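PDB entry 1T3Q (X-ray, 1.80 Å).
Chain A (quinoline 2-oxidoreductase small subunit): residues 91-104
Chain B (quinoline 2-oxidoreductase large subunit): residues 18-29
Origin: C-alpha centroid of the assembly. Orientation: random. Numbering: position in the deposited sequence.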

# COMPACT_ATOMS: atom_id res chain seq x y z
N LYS A 91 -13.98 20.26 4.52
CA LYS A 91 -15.25 20.20 5.24
C LYS A 91 -16.31 19.87 4.20
O LYS A 91 -16.26 20.35 3.07
CB LYS A 91 -15.57 21.54 5.91
N LEU A 92 -17.26 19.02 4.57
CA LEU A 92 -18.33 18.66 3.66
C LEU A 92 -19.19 19.90 3.47
O LEU A 92 -19.35 20.68 4.40
CB LEU A 92 -19.18 17.54 4.26
CG LEU A 92 -18.45 16.22 4.48
CD1 LEU A 92 -19.40 15.19 5.10
CD2 LEU A 92 -17.91 15.73 3.15
N ASN A 93 -19.73 20.10 2.27
CA ASN A 93 -20.59 21.27 2.09
C ASN A 93 -21.99 20.88 2.53
O ASN A 93 -22.22 19.73 2.91
CB ASN A 93 -20.54 21.80 0.65
CG ASN A 93 -21.26 20.91 -0.35
OD1 ASN A 93 -21.26 21.21 -1.55
ND2 ASN A 93 -21.87 19.83 0.11
N ALA A 94 -22.92 21.82 2.50
CA ALA A 94 -24.28 21.55 2.95
C ALA A 94 -24.92 20.29 2.37
O ALA A 94 -25.50 19.50 3.11
CB ALA A 94 -25.16 22.76 2.66
N LEU A 95 -24.81 20.12 1.06
CA LEU A 95 -25.40 18.95 0.40
C LEU A 95 -24.78 17.65 0.91
O LEU A 95 -25.50 16.72 1.27
CB LEU A 95 -25.23 19.04 -1.12
CG LEU A 95 -25.85 17.90 -1.93
CD1 LEU A 95 -27.33 17.77 -1.61
CD2 LEU A 95 -25.64 18.17 -3.42
N GLN A 96 -23.45 17.59 0.93
CA GLN A 96 -22.73 16.40 1.39
C GLN A 96 -23.07 16.10 2.84
O GLN A 96 -23.38 14.96 3.20
CB GLN A 96 -21.22 16.60 1.26
CG GLN A 96 -20.74 16.76 -0.18
CD GLN A 96 -19.29 17.18 -0.25
OE1 GLN A 96 -18.90 18.20 0.31
NE2 GLN A 96 -18.48 16.38 -0.95
N ASP A 97 -23.01 17.13 3.68
CA ASP A 97 -23.32 16.95 5.09
C ASP A 97 -24.74 16.43 5.28
O ASP A 97 -25.01 15.62 6.17
CB ASP A 97 -23.14 18.27 5.85
CG ASP A 97 -23.54 18.16 7.30
OD1 ASP A 97 -24.66 18.60 7.65
OD2 ASP A 97 -22.75 17.61 8.09
N SER A 98 -25.65 16.90 4.43
CA SER A 98 -27.04 16.46 4.50
C SER A 98 -27.14 14.97 4.16
O SER A 98 -27.87 14.22 4.81
CB SER A 98 -27.90 17.27 3.55
OG SER A 98 -29.27 16.94 3.73
N PHE A 99 -26.42 14.55 3.12
CA PHE A 99 -26.43 13.13 2.73
C PHE A 99 -26.02 12.28 3.94
O PHE A 99 -26.61 11.24 4.21
CB PHE A 99 -25.44 12.89 1.58
CG PHE A 99 -26.07 12.89 0.22
CD1 PHE A 99 -26.79 14.00 -0.23
CD2 PHE A 99 -25.95 11.79 -0.62
CE1 PHE A 99 -27.37 14.01 -1.50
CE2 PHE A 99 -26.54 11.78 -1.89
CZ PHE A 99 -27.25 12.90 -2.33
N ARG A 100 -25.00 12.75 4.66
CA ARG A 100 -24.50 12.05 5.83
C ARG A 100 -25.51 12.03 6.97
O ARG A 100 -25.78 10.97 7.55
CB ARG A 100 -23.20 12.69 6.31
CG ARG A 100 -22.52 11.92 7.42
CD ARG A 100 -21.37 12.68 8.02
NE ARG A 100 -20.70 11.90 9.05
CZ ARG A 100 -19.94 12.41 10.01
NH1 ARG A 100 -19.77 13.73 10.07
NH2 ARG A 100 -19.37 11.62 10.91
N ARG A 101 -26.07 13.19 7.29
CA ARG A 101 -27.04 13.28 8.38
C ARG A 101 -28.28 12.42 8.14
O ARG A 101 -28.85 11.88 9.08
CB ARG A 101 -27.47 14.74 8.59
CG ARG A 101 -26.39 15.62 9.21
CD ARG A 101 -26.91 17.02 9.56
NE ARG A 101 -27.16 17.86 8.39
CZ ARG A 101 -28.36 18.07 7.85
NH1 ARG A 101 -28.47 18.85 6.79
NH2 ARG A 101 -29.44 17.51 8.37
N HIS A 102 -28.69 12.30 6.88
CA HIS A 102 -29.87 11.51 6.55
C HIS A 102 -29.57 10.07 6.13
O HIS A 102 -30.48 9.34 5.76
CB HIS A 102 -30.68 12.18 5.43
CG HIS A 102 -31.41 13.42 5.87
ND1 HIS A 102 -30.85 14.67 5.82
CD2 HIS A 102 -32.65 13.58 6.39
CE1 HIS A 102 -31.71 15.56 6.29
NE2 HIS A 102 -32.81 14.93 6.64
N HIS A 103 -28.30 9.69 6.20
CA HIS A 103 -27.90 8.34 5.81
C HIS A 103 -28.39 8.08 4.38
O HIS A 103 -29.19 7.18 4.12
CB HIS A 103 -28.48 7.29 6.78
CG HIS A 103 -27.99 5.89 6.52
ND1 HIS A 103 -26.69 5.61 6.19
CD2 HIS A 103 -28.63 4.70 6.60
CE1 HIS A 103 -26.54 4.30 6.07
NE2 HIS A 103 -27.70 3.73 6.31
N ALA A 104 -27.91 8.91 3.46
CA ALA A 104 -28.29 8.83 2.05
C ALA A 104 -27.34 7.97 1.21
O ALA A 104 -27.42 7.95 -0.01
CB ALA A 104 -28.36 10.24 1.45
N VAL B 18 -25.38 6.82 15.61
CA VAL B 18 -24.13 7.52 15.36
C VAL B 18 -23.96 7.70 13.84
O VAL B 18 -24.23 6.77 13.07
CB VAL B 18 -22.93 6.71 15.92
CG1 VAL B 18 -21.61 7.29 15.45
CG2 VAL B 18 -22.99 6.68 17.44
N LEU B 19 -23.54 8.89 13.42
CA LEU B 19 -23.34 9.15 11.99
C LEU B 19 -22.17 8.30 11.51
O LEU B 19 -21.17 8.13 12.21
CB LEU B 19 -23.06 10.64 11.75
CG LEU B 19 -24.22 11.56 12.13
CD1 LEU B 19 -23.89 12.99 11.75
CD2 LEU B 19 -25.49 11.10 11.41
N ARG B 20 -22.28 7.78 10.29
CA ARG B 20 -21.25 6.91 9.74
C ARG B 20 -19.91 7.58 9.49
O ARG B 20 -19.82 8.59 8.80
CB ARG B 20 -21.75 6.25 8.45
CG ARG B 20 -23.09 5.54 8.60
CD ARG B 20 -23.26 4.46 7.55
NE ARG B 20 -22.73 4.91 6.26
CZ ARG B 20 -22.47 4.10 5.24
NH1 ARG B 20 -21.98 4.59 4.11
NH2 ARG B 20 -22.69 2.79 5.36
N ARG B 21 -18.84 7.00 10.03
CA ARG B 21 -17.52 7.56 9.83
C ARG B 21 -17.02 7.37 8.40
O ARG B 21 -16.18 8.14 7.93
CB ARG B 21 -16.53 6.97 10.84
CG ARG B 21 -16.53 5.46 10.94
CD ARG B 21 -15.68 4.99 12.11
NE ARG B 21 -16.17 5.49 13.40
CZ ARG B 21 -15.62 5.20 14.58
NH1 ARG B 21 -16.13 5.70 15.69
NH2 ARG B 21 -14.56 4.40 14.64
N GLU B 22 -17.55 6.37 7.69
CA GLU B 22 -17.10 6.15 6.32
C GLU B 22 -17.69 7.13 5.31
O GLU B 22 -17.14 7.30 4.21
CB GLU B 22 -17.40 4.71 5.87
CG GLU B 22 -18.85 4.28 5.99
CD GLU B 22 -19.14 3.55 7.29
OE1 GLU B 22 -18.94 4.14 8.37
OE2 GLU B 22 -19.56 2.37 7.23
N ASP B 23 -18.79 7.78 5.67
CA ASP B 23 -19.46 8.71 4.76
C ASP B 23 -18.61 9.83 4.21
O ASP B 23 -18.76 10.21 3.06
CB ASP B 23 -20.69 9.33 5.44
CG ASP B 23 -21.86 8.38 5.54
OD1 ASP B 23 -21.72 7.19 5.16
OD2 ASP B 23 -22.93 8.82 6.02
N THR B 24 -17.71 10.37 5.03
CA THR B 24 -16.90 11.50 4.59
C THR B 24 -16.03 11.20 3.38
O THR B 24 -15.99 11.99 2.43
CB THR B 24 -16.06 12.07 5.75
OG1 THR B 24 -16.94 12.42 6.83
CG2 THR B 24 -15.32 13.33 5.31
N ARG B 25 -15.34 10.07 3.37
CA ARG B 25 -14.52 9.77 2.21
C ARG B 25 -15.39 9.37 1.02
O ARG B 25 -15.05 9.64 -0.13
CB ARG B 25 -13.49 8.67 2.51
CG ARG B 25 -14.05 7.26 2.70
CD ARG B 25 -12.88 6.27 2.81
NE ARG B 25 -13.30 4.89 3.08
CZ ARG B 25 -13.73 4.45 4.26
NH1 ARG B 25 -13.82 5.29 5.29
NH2 ARG B 25 -14.07 3.18 4.41
N LEU B 26 -16.53 8.74 1.30
CA LEU B 26 -17.43 8.28 0.25
C LEU B 26 -18.25 9.40 -0.40
O LEU B 26 -18.86 9.20 -1.44
CB LEU B 26 -18.36 7.19 0.80
CG LEU B 26 -17.67 5.94 1.36
CD1 LEU B 26 -18.72 5.00 1.94
CD2 LEU B 26 -16.86 5.25 0.27
N LEU B 27 -18.26 10.58 0.23
CA LEU B 27 -19.01 11.72 -0.30
C LEU B 27 -18.08 12.71 -1.00
O LEU B 27 -18.54 13.65 -1.66
CB LEU B 27 -19.74 12.45 0.84
CG LEU B 27 -21.04 11.84 1.37
CD1 LEU B 27 -21.31 12.35 2.79
CD2 LEU B 27 -22.18 12.20 0.43
N THR B 28 -16.78 12.50 -0.87
CA THR B 28 -15.80 13.39 -1.47
C THR B 28 -14.99 12.75 -2.60
O THR B 28 -13.99 13.32 -3.04
CB THR B 28 -14.82 13.89 -0.41
OG1 THR B 28 -14.23 12.77 0.26
CG2 THR B 28 -15.54 14.78 0.60
N GLY B 29 -15.43 11.59 -3.05
CA GLY B 29 -14.72 10.91 -4.12
C GLY B 29 -13.44 10.26 -3.63
O GLY B 29 -12.58 9.89 -4.43
O HOH W 1 -24.31 8.70 8.28
O HOH W 2 -25.02 7.57 5.00

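No salt bridge joins these two stretches, although arginines and an aspartate meet at their centre; two waters bridge the B:Asp23 carboxylate to chain A, and A:Arg100 gives one weak hydrogen bond to a backbone oxygen. Water 1 donates to A:Arg100 O (2.8 Å) and to B:Asp23 OD2 (2.7 Å), and accepts from B:Arg20 N (3.0 Å). Water 2 donates to B:Asp23 OD2 (2.6 Å) and lies 2.8 Å from A:His103 ND1, to which it is also hydrogen-bonded. OD2 of B:Asp23 thus takes both waters. B:Asp23 OD1 is used within chain B, in a salt bridge to B:Arg20 NE at 2.7 Å, and also accepts from B:Arg20 NH1 at 2.8 Å. This pairing helps to fix the B:Arg20 side chain. A:His103 CE1 lies over one face of its guanidinium, and A:His103 CE1 approaches B:Arg20 CD to 3.6 Å.

A:Arg100 lies across chain B with chi1 to chi3 all t. Its CA-to-CB bond points sideways, and the extended chain carries the guanidinium to B:Thr24, B:Leu19 and B:Arg20. Its guanidinium has B:Thr24 OG1 over one face and B:Leu19 CB over the opposite face. B:Arg20 O sits at the edge, where A:Arg100 NE gives it a weak hydrogen bond of 3.4 Å. The aliphatic part also packs: A:Arg100 CB is 4.0 Å from B:Leu27 CD1.

The direct hydrogen bond of normal strength is from A:Gln96 NE2 to B:Leu27 O, 2.8 Å. The amide suits this buried place because it can donate and accept at once. Its other end, A:Gln96 OE1, accepts from A:Asn93 N at 2.9 Å, at the start of the chain A helix. Both polar atoms of the side chain are therefore paired.

B:Leu27 points toward chain A and is the main apolar contact. B:Leu27 CD2 reaches A:Phe99 CB at 3.5 Å, while B:Leu27 CD1 lies 4.1 Å from A:Leu92 CD1. The A:Phe99 ring leads away from chain B, so its CB makes the closest approach. A:Leu92 CD2 meets B:Thr28 CG2 at 3.6 Å. B:Thr28 offers this methyl while its OG1 donates to B:Thr24 O, 2.9 Å away. At the other end, B:Leu19 CD2 packs against A:Arg101 CA at 4.0 Å. The A:Arg101 side chain starts away from chain B, and its NE forms a salt bridge with A:Asp97 OD1 at 2.7 Å.

The helix axes approach to 10.1 Å, with their directions 135° apart. In all, 663 Å² is buried, summed over both sides. B:Leu27 and A:Arg100 contribute most.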